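Local atomic coordinates of major capsid protein (Faustovirus, PDB entry 5J7O), a protein that serves as the major capsid protein of a large double-stranded DNA virus, a double jelly-roll protein that probably builds the capsid shell as trimers. Residues Y463-T475 / Q514-T526. Numbering follows the deposited sequence.
Sequences YQWRDWHHLTSVT and QYIVPVETETLDT
S473 and T521 face each other as a hydrogen-bonded antiparallel pair, and T475 and V519 repeat the pattern two residues on, a compact example of how a loop can be led into a β-sheet. Each pair is closed by two N-H···O bonds, the shortest T521 N to S473 O at 2.7 Å. V474 and E520 form the non-hydrogen-bonded pair between them; from there V474 CA makes a CH···O contact to V519 O (3.2 Å), and V474 CG1 lies beside P518 CB at 3.7 Å. That proline carbon also sits over one face of the R466 guanidinium; Y463 CD2 covers the opposite face, and I516 CG2 meets its edge. D467 OD1 takes both R466 NE (3.0 Å) and NH2 in the guanidinium plane, and N476 OD1 also accepts from NH2, so the sandwiched group is fixed in rotation.

T472 OG1, set between the backbone N and the carbonyl carbon (chi1 63°), lies 3.3 Å from E520 CB and donates to a water that also meets H470 ND1 and donates to E520 OE2; the E520 carboxylate has its strongest polar partner in K564. A second water links S473 O to the hydroxyls of T475 and T521.

Farther out, L471 packs on helix 203-212. The contact joins the helix 464-467 turn to long strands of this double jelly-roll protein: 473-490, outermost in its mixed sheet within this chain, and 503-521, whose Y515 and I516 pair with a neighbouring subunit's strand.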
ATOM      1  N   TYR B 463     -20.775  15.860  -3.421  1.00 36.83           N
ATOM      2  CA  TYR B 463     -19.822  14.801  -3.125  1.00 36.47           C
ATOM      3  C   TYR B 463     -20.491  13.581  -2.502  1.00 36.16           C
ATOM      4  O   TYR B 463     -19.807  12.749  -1.894  1.00 35.77           O
ATOM      5  CB  TYR B 463     -18.711  15.323  -2.212  1.00 36.88           C
ATOM      6  CG  TYR B 463     -17.663  16.145  -2.929  1.00 37.98           C
ATOM      7  CD1 TYR B 463     -17.837  17.508  -3.130  1.00 39.77           C
ATOM      8  CD2 TYR B 463     -16.498  15.557  -3.405  1.00 38.02           C
ATOM      9  CE1 TYR B 463     -16.881  18.262  -3.786  1.00 40.95           C
ATOM     10  CE2 TYR B 463     -15.536  16.304  -4.061  1.00 39.43           C
ATOM     11  CZ  TYR B 463     -15.733  17.655  -4.249  1.00 41.44           C
ATOM     12  OH  TYR B 463     -14.778  18.402  -4.902  1.00 44.19           O
ATOM     13  N   GLN B 464     -21.817  13.461  -2.638  1.00 37.13           N
ATOM     14  CA  GLN B 464     -22.516  12.289  -2.119  1.00 39.61           C
ATOM     15  C   GLN B 464     -22.010  11.008  -2.763  1.00 41.45           C
ATOM     16  O   GLN B 464     -21.983   9.955  -2.114  1.00 40.90           O
ATOM     17  CB  GLN B 464     -24.023  12.421  -2.344  1.00 38.59           C
ATOM     18  CG  GLN B 464     -24.823  11.274  -1.740  1.00 40.11           C
ATOM     19  CD  GLN B 464     -26.112  10.991  -2.483  1.00 42.52           C
ATOM     20  OE1 GLN B 464     -26.899  10.136  -2.078  1.00 44.55           O
ATOM     21  NE2 GLN B 464     -26.332  11.704  -3.581  1.00 43.42           N
ATOM     22  N   TRP B 465     -21.604  11.076  -4.035  1.00 41.63           N
ATOM     23  CA  TRP B 465     -21.027   9.919  -4.711  1.00 41.11           C
ATOM     24  C   TRP B 465     -19.842   9.340  -3.946  1.00 41.49           C
ATOM     25  O   TRP B 465     -19.535   8.151  -4.097  1.00 41.23           O
ATOM     26  CB  TRP B 465     -20.593  10.303  -6.127  1.00 40.13           C
ATOM     27  CG  TRP B 465     -19.458  11.281  -6.155  1.00 39.14           C
ATOM     28  CD1 TRP B 465     -19.547  12.642  -6.126  1.00 38.47           C
ATOM     29  CD2 TRP B 465     -18.060  10.972  -6.219  1.00 38.17           C
ATOM     30  NE1 TRP B 465     -18.292  13.200  -6.169  1.00 37.53           N
ATOM     31  CE2 TRP B 465     -17.361  12.195  -6.225  1.00 38.05           C
ATOM     32  CE3 TRP B 465     -17.332   9.779  -6.270  1.00 40.17           C
ATOM     33  CZ2 TRP B 465     -15.970  12.260  -6.280  1.00 39.27           C
ATOM     34  CZ3 TRP B 465     -15.953   9.846  -6.325  1.00 41.03           C
ATOM     35  CH2 TRP B 465     -15.287  11.077  -6.330  1.00 40.26           C
ATOM     36  N   ARG B 466     -19.170  10.155  -3.138  1.00 40.90           N
ATOM     37  CA  ARG B 466     -18.006   9.750  -2.356  1.00 39.28           C
ATOM     38  C   ARG B 466     -18.288   9.636  -0.865  1.00 39.01           C
ATOM     39  O   ARG B 466     -17.796   8.709  -0.217  1.00 38.82           O
ATOM     40  CB  ARG B 466     -16.865  10.749  -2.576  1.00 38.43           C
ATOM     41  CG  ARG B 466     -15.575  10.422  -1.852  1.00 37.74           C
ATOM     42  CD  ARG B 466     -14.693  11.655  -1.766  1.00 35.68           C
ATOM     43  NE  ARG B 466     -15.253  12.652  -0.858  1.00 35.58           N
ATOM     44  CZ  ARG B 466     -14.833  13.910  -0.773  1.00 35.35           C
ATOM     45  NH1 ARG B 466     -13.849  14.339  -1.553  1.00 36.12           N
ATOM     46  NH2 ARG B 466     -15.402  14.745   0.085  1.00 33.75           N
ATOM     47  N   ASP B 467     -19.081  10.550  -0.305  1.00 39.46           N
ATOM     48  CA  ASP B 467     -19.273  10.622   1.138  1.00 38.05           C
ATOM     49  C   ASP B 467     -20.283   9.617   1.676  1.00 35.85           C
ATOM     50  O   ASP B 467     -20.402   9.493   2.900  1.00 34.54           O
ATOM     51  CB  ASP B 467     -19.723  12.030   1.543  1.00 39.17           C
ATOM     52  CG  ASP B 467     -18.668  13.084   1.277  1.00 40.81           C
ATOM     53  OD1 ASP B 467     -17.492  12.714   1.080  1.00 41.09           O
ATOM     54  OD2 ASP B 467     -19.015  14.284   1.275  1.00 41.54           O
ATOM     55  N   TRP B 468     -21.004   8.897   0.813  1.00 35.49           N
ATOM     56  CA  TRP B 468     -22.131   8.100   1.290  1.00 35.27           C
ATOM     57  C   TRP B 468     -21.688   6.982   2.230  1.00 31.40           C
ATOM     58  O   TRP B 468     -22.421   6.633   3.162  1.00 30.25           O
ATOM     59  CB  TRP B 468     -22.915   7.528   0.108  1.00 36.14           C
ATOM     60  CG  TRP B 468     -22.263   6.358  -0.556  1.00 35.07           C
ATOM     61  CD1 TRP B 468     -21.384   6.389  -1.598  1.00 35.84           C
ATOM     62  CD2 TRP B 468     -22.444   4.977  -0.225  1.00 33.52           C
ATOM     63  NE1 TRP B 468     -21.004   5.113  -1.935  1.00 34.64           N
ATOM     64  CE2 TRP B 468     -21.640   4.228  -1.106  1.00 33.47           C
ATOM     65  CE3 TRP B 468     -23.205   4.302   0.733  1.00 33.81           C
ATOM     66  CZ2 TRP B 468     -21.577   2.838  -1.058  1.00 33.89           C
ATOM     67  CZ3 TRP B 468     -23.143   2.922   0.778  1.00 35.23           C
ATOM     68  CH2 TRP B 468     -22.335   2.205  -0.112  1.00 34.88           C
ATOM     69  N   HIS B 469     -20.503   6.413   2.013  1.00 33.25           N
ATOM     70  CA  HIS B 469     -20.014   5.344   2.874  1.00 35.25           C
ATOM     71  C   HIS B 469     -19.116   5.844   4.000  1.00 36.14           C
ATOM     72  O   HIS B 469     -18.763   5.058   4.885  1.00 37.70           O
ATOM     73  CB  HIS B 469     -19.267   4.290   2.044  1.00 35.17           C
ATOM     74  CG  HIS B 469     -18.050   4.813   1.348  1.00 35.65           C
ATOM     75  ND1 HIS B 469     -16.810   4.859   1.949  1.00 36.65           N
ATOM     76  CD2 HIS B 469     -17.881   5.309   0.099  1.00 35.46           C
ATOM     77  CE1 HIS B 469     -15.931   5.362   1.101  1.00 36.88           C
ATOM     78  NE2 HIS B 469     -16.554   5.643  -0.029  1.00 35.08           N
ATOM     79  N   HIS B 470     -18.753   7.123   3.999  1.00 33.57           N
ATOM     80  CA  HIS B 470     -17.946   7.666   5.082  1.00 32.37           C
ATOM     81  C   HIS B 470     -18.791   7.869   6.333  1.00 32.71           C
ATOM     82  O   HIS B 470     -19.946   8.296   6.261  1.00 32.72           O
ATOM     83  CB  HIS B 470     -17.311   8.987   4.659  1.00 30.96           C
ATOM     84  CG  HIS B 470     -16.161   8.832   3.714  1.00 30.83           C
ATOM     85  ND1 HIS B 470     -14.854   8.753   4.144  1.00 32.22           N
ATOM     86  CD2 HIS B 470     -16.119   8.747   2.363  1.00 29.05           C
ATOM     87  CE1 HIS B 470     -14.055   8.626   3.098  1.00 32.01           C
ATOM     88  NE2 HIS B 470     -14.799   8.620   2.006  1.00 30.17           N
ATOM     89  N   LEU B 471     -18.202   7.566   7.488  1.00 34.52           N
ATOM     90  CA  LEU B 471     -18.882   7.694   8.770  1.00 36.03           C
ATOM     91  C   LEU B 471     -18.517   8.977   9.507  1.00 38.67           C
ATOM     92  O   LEU B 471     -18.874   9.126  10.681  1.00 40.80           O
ATOM     93  CB  LEU B 471     -18.582   6.478   9.649  1.00 33.99           C
ATOM     94  CG  LEU B 471     -18.997   5.124   9.068  1.00 34.66           C
ATOM     95  CD1 LEU B 471     -18.694   3.996  10.044  1.00 35.34           C
ATOM     96  CD2 LEU B 471     -20.472   5.131   8.688  1.00 35.65           C
ATOM     97  N   THR B 472     -17.818   9.898   8.855  1.00 38.65           N
ATOM     98  CA  THR B 472     -17.476  11.195   9.425  1.00 38.62           C
ATOM     99  C   THR B 472     -18.023  12.305   8.536  1.00 39.57           C
ATOM    100  O   THR B 472     -18.632  12.062   7.491  1.00 40.73           O
ATOM    101  CB  THR B 472     -15.960  11.357   9.585  1.00 36.83           C
ATOM    102  OG1 THR B 472     -15.332  11.317   8.297  1.00 36.41           O
ATOM    103  CG2 THR B 472     -15.391  10.259  10.454  1.00 35.88           C
ATOM    104  N   SER B 473     -17.793  13.541   8.969  1.00 39.31           N
ATOM    105  CA  SER B 473     -18.084  14.716   8.162  1.00 42.42           C
ATOM    106  C   SER B 473     -16.841  15.064   7.354  1.00 44.92           C
ATOM    107  O   SER B 473     -15.763  15.263   7.924  1.00 45.50           O
ATOM    108  CB  SER B 473     -18.505  15.890   9.042  1.00 44.42           C
ATOM    109  OG  SER B 473     -18.847  17.018   8.255  1.00 46.54           O
ATOM    110  N   VAL B 474     -16.989  15.131   6.035  1.00 44.62           N
ATOM    111  CA  VAL B 474     -15.871  15.342   5.125  1.00 45.37           C
ATOM    112  C   VAL B 474     -15.998  16.725   4.504  1.00 47.00           C
ATOM    113  O   VAL B 474     -17.042  17.066   3.936  1.00 48.39           O
ATOM    114  CB  VAL B 474     -15.817  14.256   4.037  1.00 44.67           C
ATOM    115  CG1 VAL B 474     -14.505  14.341   3.271  1.00 45.50           C
ATOM    116  CG2 VAL B 474     -15.998  12.877   4.652  1.00 42.92           C
ATOM    117  N   THR B 475     -14.938  17.519   4.620  1.00 46.48           N
ATOM    118  CA  THR B 475     -14.811  18.781   3.912  1.00 47.95           C
ATOM    119  C   THR B 475     -13.734  18.654   2.842  1.00 48.54           C
ATOM    120  O   THR B 475     -12.891  17.753   2.883  1.00 50.59           O
ATOM    121  CB  THR B 475     -14.479  19.933   4.870  1.00 47.07           C
ATOM    122  OG1 THR B 475     -13.496  19.502   5.819  1.00 47.48           O
ATOM    123  CG2 THR B 475     -15.730  20.390   5.606  1.00 46.76           C
ATOM    124  N   GLN B 514      -5.126  20.696  -9.775  1.00 46.27           N
ATOM    125  CA  GLN B 514      -5.711  20.892  -8.456  1.00 46.16           C
ATOM    126  C   GLN B 514      -6.189  19.556  -7.910  1.00 44.77           C
ATOM    127  O   GLN B 514      -6.881  18.812  -8.609  1.00 45.07           O
ATOM    128  CB  GLN B 514      -6.876  21.886  -8.507  1.00 47.98           C
ATOM    129  CG  GLN B 514      -7.582  22.083  -7.172  1.00 50.78           C
ATOM    130  CD  GLN B 514      -8.726  23.076  -7.251  1.00 53.38           C
ATOM    131  OE1 GLN B 514      -9.452  23.284  -6.278  1.00 52.77           O
ATOM    132  NE2 GLN B 514      -8.892  23.696  -8.415  1.00 54.94           N
ATOM    133  N   TYR B 515      -5.817  19.260  -6.667  1.00 43.15           N
ATOM    134  CA  TYR B 515      -6.271  18.070  -5.963  1.00 42.30           C
ATOM    135  C   TYR B 515      -7.299  18.454  -4.907  1.00 42.12           C
ATOM    136  O   TYR B 515      -7.285  19.570  -4.380  1.00 43.06           O
ATOM    137  CB  TYR B 515      -5.106  17.337  -5.283  1.00 42.71           C
ATOM    138  CG  TYR B 515      -3.991  16.883  -6.200  1.00 44.70           C
ATOM    139  CD1 TYR B 515      -2.932  17.727  -6.508  1.00 44.64           C
ATOM    140  CD2 TYR B 515      -3.980  15.598  -6.731  1.00 47.23           C
ATOM    141  CE1 TYR B 515      -1.903  17.312  -7.335  1.00 45.73           C
ATOM    142  CE2 TYR B 515      -2.955  15.175  -7.559  1.00 47.38           C
ATOM    143  CZ  TYR B 515      -1.920  16.036  -7.857  1.00 47.54           C
ATOM    144  OH  TYR B 515      -0.898  15.619  -8.680  1.00 49.50           O
ATOM    145  N   ILE B 516      -8.190  17.516  -4.596  1.00 40.03           N
ATOM    146  CA  ILE B 516      -9.148  17.660  -3.505  1.00 37.66           C
ATOM    147  C   ILE B 516      -8.762  16.672  -2.411  1.00 35.45           C
ATOM    148  O   ILE B 516      -8.728  15.458  -2.645  1.00 34.71           O
ATOM    149  CB  ILE B 516     -10.592  17.422  -3.971  1.00 37.52           C
ATOM    150  CG1 ILE B 516     -11.091  18.598  -4.812  1.00 36.26           C
ATOM    151  CG2 ILE B 516     -11.506  17.206  -2.772  1.00 37.28           C
ATOM    152  CD1 ILE B 516     -11.295  19.870  -4.017  1.00 38.49           C
ATOM    153  N   VAL B 517      -8.468  17.192  -1.226  1.00 35.70           N
ATOM    154  CA  VAL B 517      -8.124  16.373  -0.067  1.00 34.91           C
ATOM    155  C   VAL B 517      -9.392  16.168   0.755  1.00 33.22           C
ATOM    156  O   VAL B 517      -9.962  17.155   1.245  1.00 32.21           O
ATOM    157  CB  VAL B 517      -7.023  17.023   0.781  1.00 36.90           C
ATOM    158  CG1 VAL B 517      -6.764  16.196   2.032  1.00 37.36           C
ATOM    159  CG2 VAL B 517      -5.748  17.173  -0.030  1.00 37.04           C
ATOM    160  N   PRO B 518      -9.869  14.933   0.923  1.00 32.99           N
ATOM    161  CA  PRO B 518     -11.016  14.680   1.805  1.00 34.21           C
ATOM    162  C   PRO B 518     -10.587  14.695   3.264  1.00 35.53           C
ATOM    163  O   PRO B 518      -9.917  13.775   3.743  1.00 37.94           O
ATOM    164  CB  PRO B 518     -11.495  13.291   1.358  1.00 34.79           C
ATOM    165  CG  PRO B 518     -10.271  12.632   0.821  1.00 34.49           C
ATOM    166  CD  PRO B 518      -9.438  13.722   0.203  1.00 34.42           C
ATOM    167  N   VAL B 519     -10.971  15.751   3.977  1.00 34.97           N
ATOM    168  CA  VAL B 519     -10.602  15.939   5.375  1.00 36.37           C
ATOM    169  C   VAL B 519     -11.750  15.450   6.245  1.00 37.80           C
ATOM    170  O   VAL B 519     -12.881  15.937   6.128  1.00 38.69           O
ATOM    171  CB  VAL B 519     -10.268  17.409   5.676  1.00 36.90           C
ATOM    172  CG1 VAL B 519      -9.894  17.577   7.140  1.00 35.56           C
ATOM    173  CG2 VAL B 519      -9.141  17.888   4.774  1.00 38.42           C
ATOM    174  N   GLU B 520     -11.460  14.495   7.126  1.00 37.83           N
ATOM    175  CA  GLU B 520     -12.476  13.868   7.958  1.00 39.05           C
ATOM    176  C   GLU B 520     -12.555  14.560   9.314  1.00 37.77           C
ATOM    177  O   GLU B 520     -11.535  14.742   9.987  1.00 35.17           O
ATOM    178  CB  GLU B 520     -12.169  12.383   8.147  1.00 42.72           C
ATOM    179  CG  GLU B 520     -12.182  11.576   6.861  1.00 47.54           C
ATOM    180  CD  GLU B 520     -11.616  10.182   7.045  1.00 51.50           C
ATOM    181  OE1 GLU B 520     -10.430   9.971   6.713  1.00 52.79           O
ATOM    182  OE2 GLU B 520     -12.353   9.299   7.531  1.00 52.53           O
ATOM    183  N   THR B 521     -13.768  14.940   9.709  1.00 40.28           N
ATOM    184  CA  THR B 521     -14.044  15.491  11.033  1.00 40.91           C
ATOM    185  C   THR B 521     -14.858  14.456  11.800  1.00 38.73           C
ATOM    186  O   THR B 521     -16.008  14.177  11.443  1.00 38.77           O
ATOM    187  CB  THR B 521     -14.793  16.819  10.937  1.00 42.86           C
ATOM    188  OG1 THR B 521     -14.022  17.753  10.170  1.00 44.51           O
ATOM    189  CG2 THR B 521     -15.037  17.394  12.327  1.00 43.28           C
ATOM    190  N   GLU B 522     -14.259  13.885  12.844  1.00 37.92           N
ATOM    191  CA  GLU B 522     -14.914  12.824  13.599  1.00 38.42           C
ATOM    192  C   GLU B 522     -16.219  13.320  14.210  1.00 37.18           C
ATOM    193  O   GLU B 522     -16.305  14.444  14.712  1.00 36.79           O
ATOM    194  CB  GLU B 522     -13.986  12.299  14.695  1.00 41.08           C
ATOM    195  CG  GLU B 522     -12.756  11.566  14.177  1.00 44.98           C
ATOM    196  CD  GLU B 522     -11.826  11.115  15.291  1.00 51.15           C
ATOM    197  OE1 GLU B 522     -12.317  10.822  16.402  1.00 52.28           O
ATOM    198  OE2 GLU B 522     -10.600  11.059  15.054  1.00 53.15           O
ATOM    199  N   THR B 523     -17.243  12.468  14.158  1.00 39.18           N
ATOM    200  CA  THR B 523     -18.545  12.780  14.732  1.00 39.22           C
ATOM    201  C   THR B 523     -18.753  12.167  16.110  1.00 39.60           C
ATOM    202  O   THR B 523     -19.684  12.573  16.813  1.00 42.77           O
ATOM    203  CB  THR B 523     -19.669  12.313  13.798  1.00 39.68           C
ATOM    204  OG1 THR B 523     -19.507  10.919  13.504  1.00 41.07           O
ATOM    205  CG2 THR B 523     -19.651  13.108  12.498  1.00 39.31           C
ATOM    206  N   LEU B 524     -17.920  11.212  16.510  1.00 37.57           N
ATOM    207  CA  LEU B 524     -18.000  10.590  17.824  1.00 39.13           C
ATOM    208  C   LEU B 524     -16.755  10.946  18.625  1.00 38.54           C
ATOM    209  O   LEU B 524     -15.632  10.744  18.154  1.00 39.28           O
ATOM    210  CB  LEU B 524     -18.133   9.070  17.708  1.00 39.75           C
ATOM    211  CG  LEU B 524     -19.421   8.515  17.098  1.00 41.26           C
ATOM    212  CD1 LEU B 524     -19.277   7.029  16.811  1.00 41.69           C
ATOM    213  CD2 LEU B 524     -20.599   8.764  18.024  1.00 41.94           C
ATOM    214  N   ASP B 525     -16.959  11.480  19.828  1.00 37.38           N
ATOM    215  CA  ASP B 525     -15.848  11.751  20.733  1.00 37.87           C
ATOM    216  C   ASP B 525     -15.599  10.580  21.678  1.00 36.00           C
ATOM    217  O   ASP B 525     -14.481  10.061  21.749  1.00 35.28           O
ATOM    218  CB  ASP B 525     -16.114  13.029  21.538  1.00 40.30           C
ATOM    219  CG  ASP B 525     -16.030  14.282  20.689  1.00 42.99           C
ATOM    220  OD1 ASP B 525     -15.325  14.260  19.658  1.00 41.97           O
ATOM    221  OD2 ASP B 525     -16.667  15.292  21.056  1.00 45.48           O
ATOM    222  N   THR B 526     -16.629  10.161  22.410  1.00 34.39           N
ATOM    223  CA  THR B 526     -16.530   9.056  23.350  1.00 34.06           C
ATOM    224  C   THR B 526     -17.708   8.113  23.146  1.00 35.78           C
ATOM    225  O   THR B 526     -18.761   8.505  22.640  1.00 37.49           O
ATOM    226  CB  THR B 526     -16.513   9.540  24.810  1.00 32.96           C
ATOM    227  OG1 THR B 526     -17.816  10.014  25.171  1.00 32.15           O
ATOM    228  CG2 THR B 526     -15.502  10.665  25.002  1.00 32.97           C
TER
HETATM  229  O   HOH W   1     -14.927   9.165   6.851  1.00 32.56           O
HETATM  230  O   HOH W   2     -14.568  17.845   7.647  1.00 34.62           O